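Local coordinates for BRAMP domain protein (Streptomyces davawensis JCM 4913, PDB 5MJI) that replaces the C-8 methyl group of riboflavin-5'-phosphate with an amino group, using glutamate as amino donor, during biosynthesis of the antibiotic roseoflavin, at residues I7-L12 and V41-D46. Numbering follows the deposited sequence.
Sequences ILNTTL and VVRVID. With 7O6 ([(2~{S},3~{R},4~{R})-5-[8-methanoyl-7-methyl-2,4-bis(oxidanylidene)-1~{H}-benzo[g]pteridin-10-ium-10-yl]-2,3,4-tris(oxidanyl)pentyl] dihydrogen phosphate), chain B.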
ATOM      1  N   ILE A   7     -14.273 -18.383  -9.451  1.00 38.80           N
ATOM      2  CA  ILE A   7     -14.037 -17.796  -8.130  1.00 35.56           C
ATOM      3  C   ILE A   7     -13.006 -18.640  -7.396  1.00 39.38           C
ATOM      4  O   ILE A   7     -13.224 -19.836  -7.166  1.00 40.77           O
ATOM      5  CB  ILE A   7     -15.327 -17.703  -7.309  1.00 37.04           C
ATOM      6  CG1 ILE A   7     -16.411 -17.010  -8.131  1.00 37.54           C
ATOM      7  CG2 ILE A   7     -15.051 -16.971  -5.969  1.00 38.45           C
ATOM      8  CD1 ILE A   7     -17.768 -17.021  -7.452  1.00 44.81           C
ATOM      9  N   LEU A   8     -11.892 -18.013  -7.012  1.00 36.39           N
ATOM     10  CA  LEU A   8     -10.786 -18.697  -6.352  1.00 35.84           C
ATOM     11  C   LEU A   8     -10.795 -18.322  -4.875  1.00 37.99           C
ATOM     12  O   LEU A   8     -10.483 -17.180  -4.521  1.00 36.74           O
ATOM     13  CB  LEU A   8      -9.452 -18.320  -6.987  1.00 36.27           C
ATOM     14  CG  LEU A   8      -9.287 -18.608  -8.479  1.00 38.53           C
ATOM     15  CD1 LEU A   8      -7.865 -18.287  -8.908  1.00 34.32           C
ATOM     16  CD2 LEU A   8      -9.636 -20.065  -8.767  1.00 40.86           C
ATOM     17  N   ASN A   9     -11.164 -19.275  -4.023  1.00 35.63           N
ATOM     18  CA  ASN A   9     -11.042 -19.113  -2.578  1.00 34.49           C
ATOM     19  C   ASN A   9      -9.600 -19.437  -2.188  1.00 38.99           C
ATOM     20  O   ASN A   9      -9.158 -20.582  -2.316  1.00 37.59           O
ATOM     21  CB  ASN A   9     -12.034 -20.024  -1.857  1.00 37.86           C
ATOM     22  CG  ASN A   9     -12.017 -19.824  -0.349  1.00 41.10           C
ATOM     23  OD1 ASN A   9     -11.074 -19.251   0.192  1.00 35.01           O
ATOM     24  ND2 ASN A   9     -13.074 -20.284   0.337  1.00 37.36           N
ATOM     25  N   THR A  10      -8.856 -18.433  -1.714  1.00 35.66           N
ATOM     26  CA  THR A  10      -7.438 -18.599  -1.410  1.00 35.22           C
ATOM     27  C   THR A  10      -7.172 -18.705   0.095  1.00 34.09           C
ATOM     28  O   THR A  10      -6.083 -18.366   0.569  1.00 32.87           O
ATOM     29  CB  THR A  10      -6.635 -17.470  -2.051  1.00 39.22           C
ATOM     30  OG1 THR A  10      -7.057 -16.206  -1.520  1.00 34.15           O
ATOM     31  CG2 THR A  10      -6.844 -17.475  -3.596  1.00 31.88           C
ATOM     32  N   THR A  11      -8.149 -19.215   0.847  1.00 34.00           N
ATOM     33  CA  THR A  11      -7.942 -19.565   2.245  1.00 36.83           C
ATOM     34  C   THR A  11      -6.763 -20.531   2.397  1.00 35.66           C
ATOM     35  O   THR A  11      -6.451 -21.316   1.497  1.00 36.40           O
ATOM     36  CB  THR A  11      -9.215 -20.200   2.819  1.00 35.26           C
ATOM     37  OG1 THR A  11      -9.030 -20.481   4.210  1.00 37.80           O
ATOM     38  CG2 THR A  11      -9.540 -21.518   2.096  1.00 34.12           C
ATOM     39  N   LEU A  12      -6.113 -20.473   3.556  1.00 36.30           N
ATOM     40  CA  LEU A  12      -5.000 -21.368   3.868  1.00 36.09           C
ATOM     41  C   LEU A  12      -5.449 -22.729   4.399  1.00 35.81           C
ATOM     42  O   LEU A  12      -4.593 -23.595   4.626  1.00 41.05           O
ATOM     43  CB  LEU A  12      -4.060 -20.706   4.893  1.00 32.70           C
ATOM     44  CG  LEU A  12      -3.413 -19.390   4.425  1.00 40.47           C
ATOM     45  CD1 LEU A  12      -2.584 -18.734   5.512  1.00 41.75           C
ATOM     46  CD2 LEU A  12      -2.573 -19.590   3.166  1.00 36.90           C
ATOM     47  N   VAL A  41     -16.224 -22.657  -8.338  1.00 41.44           N
ATOM     48  CA  VAL A  41     -15.435 -22.272  -7.174  1.00 40.29           C
ATOM     49  C   VAL A  41     -14.316 -23.284  -6.993  1.00 41.08           C
ATOM     50  O   VAL A  41     -14.575 -24.485  -6.882  1.00 41.67           O
ATOM     51  CB  VAL A  41     -16.293 -22.189  -5.900  1.00 42.90           C
ATOM     52  CG1 VAL A  41     -15.414 -21.782  -4.695  1.00 38.25           C
ATOM     53  CG2 VAL A  41     -17.475 -21.211  -6.091  1.00 33.78           C
ATOM     54  N   VAL A  42     -13.076 -22.800  -6.947  1.00 37.41           N
ATOM     55  CA  VAL A  42     -11.904 -23.615  -6.644  1.00 37.69           C
ATOM     56  C   VAL A  42     -11.287 -23.087  -5.352  1.00 43.84           C
ATOM     57  O   VAL A  42     -11.016 -21.882  -5.229  1.00 37.05           O
ATOM     58  CB  VAL A  42     -10.884 -23.584  -7.803  1.00 37.83           C
ATOM     59  CG1 VAL A  42      -9.587 -24.326  -7.436  1.00 34.70           C
ATOM     60  CG2 VAL A  42     -11.520 -24.172  -9.087  1.00 40.25           C
ATOM     61  N   ARG A  43     -11.082 -23.978  -4.385  1.00 39.36           N
ATOM     62  CA  ARG A  43     -10.277 -23.650  -3.207  1.00 40.61           C
ATOM     63  C   ARG A  43      -8.847 -24.082  -3.513  1.00 40.30           C
ATOM     64  O   ARG A  43      -8.519 -25.278  -3.468  1.00 40.75           O
ATOM     65  CB  ARG A  43     -10.822 -24.323  -1.954  1.00 41.86           C
ATOM     66  CG  ARG A  43     -10.122 -23.822  -0.690  1.00 38.96           C
ATOM     67  CD  ARG A  43     -10.562 -24.565   0.577  1.00 40.07           C
ATOM     68  NE  ARG A  43     -11.957 -24.294   0.915  1.00 42.13           N
ATOM     69  CZ  ARG A  43     -12.451 -24.459   2.137  1.00 39.54           C
ATOM     70  NH1 ARG A  43     -11.661 -24.888   3.105  1.00 35.82           N
ATOM     71  NH2 ARG A  43     -13.729 -24.216   2.384  1.00 38.22           N
ATOM     72  N   VAL A  44      -7.995 -23.107  -3.840  1.00 35.60           N
ATOM     73  CA  VAL A  44      -6.728 -23.426  -4.497  1.00 35.03           C
ATOM     74  C   VAL A  44      -5.829 -24.231  -3.576  1.00 39.56           C
ATOM     75  O   VAL A  44      -5.048 -25.074  -4.042  1.00 38.95           O
ATOM     76  CB  VAL A  44      -6.015 -22.148  -5.017  1.00 40.13           C
ATOM     77  CG1 VAL A  44      -6.919 -21.387  -5.990  1.00 38.73           C
ATOM     78  CG2 VAL A  44      -5.587 -21.238  -3.886  1.00 34.43           C
ATOM     79  N   ILE A  45      -5.942 -24.019  -2.260  1.00 37.53           N
ATOM     80  CA  ILE A  45      -5.074 -24.731  -1.330  1.00 38.80           C
ATOM     81  C   ILE A  45      -5.383 -26.227  -1.308  1.00 40.65           C
ATOM     82  O   ILE A  45      -4.550 -27.011  -0.842  1.00 39.73           O
ATOM     83  CB  ILE A  45      -5.182 -24.138   0.090  1.00 35.32           C
ATOM     84  CG1 ILE A  45      -3.951 -24.492   0.930  1.00 38.75           C
ATOM     85  CG2 ILE A  45      -6.440 -24.629   0.811  1.00 34.67           C
ATOM     86  CD1 ILE A  45      -2.685 -23.835   0.472  1.00 39.25           C
ATOM     87  N   ASP A  46      -6.564 -26.647  -1.784  1.00 41.45           N
ATOM     88  CA  ASP A  46      -6.845 -28.076  -1.923  1.00 42.94           C
ATOM     89  C   ASP A  46      -6.028 -28.730  -3.021  1.00 44.12           C
ATOM     90  O   ASP A  46      -6.062 -29.956  -3.138  1.00 46.68           O
ATOM     91  CB  ASP A  46      -8.319 -28.333  -2.239  1.00 38.09           C
ATOM     92  CG  ASP A  46      -9.229 -28.023  -1.080  1.00 41.94           C
ATOM     93  OD1 ASP A  46      -8.754 -28.002   0.068  1.00 43.57           O
ATOM     94  OD2 ASP A  46     -10.424 -27.773  -1.324  1.00 45.64           O
TER
HETATM   95  C6  7O6 B 301      -5.046 -12.596   9.744  1.00 34.04           C
HETATM   96  C5  7O6 B 301      -7.520 -12.520  10.044  1.00 32.62           C
HETATM   97  C4  7O6 B 301      -8.421 -12.918   8.841  1.00 41.66           C
HETATM   98  C3  7O6 B 301      -8.558 -14.417   8.623  1.00 45.28           C
HETATM   99  C2  7O6 B 301      -9.969 -14.733   8.149  1.00 47.43           C
HETATM  100  C1  7O6 B 301      -9.865 -16.146   7.611  1.00 37.29           C
HETATM  101  O1  7O6 B 301     -11.472 -18.776   6.946  1.00 38.79           O
HETATM  102  P1  7O6 B 301     -10.739 -17.917   6.022  1.00 37.72           P
HETATM  103  O2  7O6 B 301     -11.424 -18.024   4.735  1.00 36.75           O
HETATM  104  O3  7O6 B 301      -9.397 -18.466   5.878  1.00 35.30           O
HETATM  105  O4  7O6 B 301     -10.731 -16.353   6.547  1.00 41.43           O
HETATM  106  O5  7O6 B 301     -10.396 -13.873   7.131  1.00 43.96           O
HETATM  107  O6  7O6 B 301      -8.260 -15.244   9.726  1.00 51.58           O
HETATM  108  O7  7O6 B 301      -8.056 -12.436   7.565  1.00 37.10           O
HETATM  109  N1  7O6 B 301      -6.259 -11.869   9.700  1.00 36.05           N
HETATM  110  C7  7O6 B 301      -5.027 -13.944  10.081  1.00 39.61           C
HETATM  111  C8  7O6 B 301      -3.812 -14.613  10.094  1.00 41.02           C
HETATM  112  C9  7O6 B 301      -3.795 -16.099  10.469  1.00 46.07           C
HETATM  113  C10 7O6 B 301      -2.609 -14.003   9.777  1.00 38.18           C
HETATM  114  C11 7O6 B 301      -1.294 -14.804   9.795  1.00 35.97           C
HETATM  115  C12 7O6 B 301      -2.627 -12.660   9.436  1.00 38.94           C
HETATM  116  C13 7O6 B 301      -3.841 -11.953   9.415  1.00 37.16           C
HETATM  117  N2  7O6 B 301      -3.788 -10.640   9.071  1.00 35.91           N
HETATM  118  C14 7O6 B 301      -6.204 -10.512   9.368  1.00 33.62           C
HETATM  119  N3  7O6 B 301      -7.368  -9.840   9.361  1.00 36.71           N
HETATM  120  C15 7O6 B 301      -4.957  -9.951   9.051  1.00 37.95           C
HETATM  121  C16 7O6 B 301      -4.927  -8.502   8.665  1.00 33.23           C
HETATM  122  O8  7O6 B 301      -3.740  -7.872   8.326  1.00 38.84           O
HETATM  123  N4  7O6 B 301      -6.128  -7.780   8.640  1.00 36.56           N
HETATM  124  C17 7O6 B 301      -7.356  -8.419   8.992  1.00 31.90           C
HETATM  125  O9  7O6 B 301      -8.544  -7.710   8.994  1.00 37.09           O
HETATM  126  O10 7O6 B 301      -4.763 -16.739  10.232  1.00 51.49           O
HETATM  127  O   HOH W   1      -7.368 -21.886  -0.893  1.00 37.77           O
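Val42 sits between two residues of the neighbouring parallel strand, giving its N to Ile7 O (3.0 Å) and taking Asn9 N on its O (2.9 Å). With a third bond, Val44 N to Asn9 O, these join strands 4-9 and 38-43 of the first beta-alpha-beta unit of a flavodoxin-like fold.

The buried face bears Leu8 and Val42, whose side chains run side by side. Leu8 CD2 packs on Val42 CB (3.9 Å), while Val44 crosses Leu8 at about a right angle and touches Thr10 through their CG2 methyls; helix 98-107 covers Val44 and Thr10. The other face carries partly exposed Val41 and Arg43; Thr11 CG2 rests over one face of the Arg43 guanidinium and against Arg43 CD (3.6 Å), and Arg43 NH1 binds Arg13 O and Ser17 O.

Asn9 O is gripped twice, by Val44 N and by a water that spans the widening gap to Thr11 O and Ile45 N.

Asn9 CG, anti to the backbone N (chi1 -176°), sets the amide beside its own carbonyl carbon, whence OD1 reaches Thr11 N (3.0 Å) in an Asx turn; Gln22 OE1 holds ND2. In flavodoxin-like folds the loop after the first strand commonly serves the FMN phosphate; here Thr11 OG1 donates to phosphate oxygen O3 of the bound flavin (2.6 Å), consistent with strand pairing, water and turn together holding Thr11 in place.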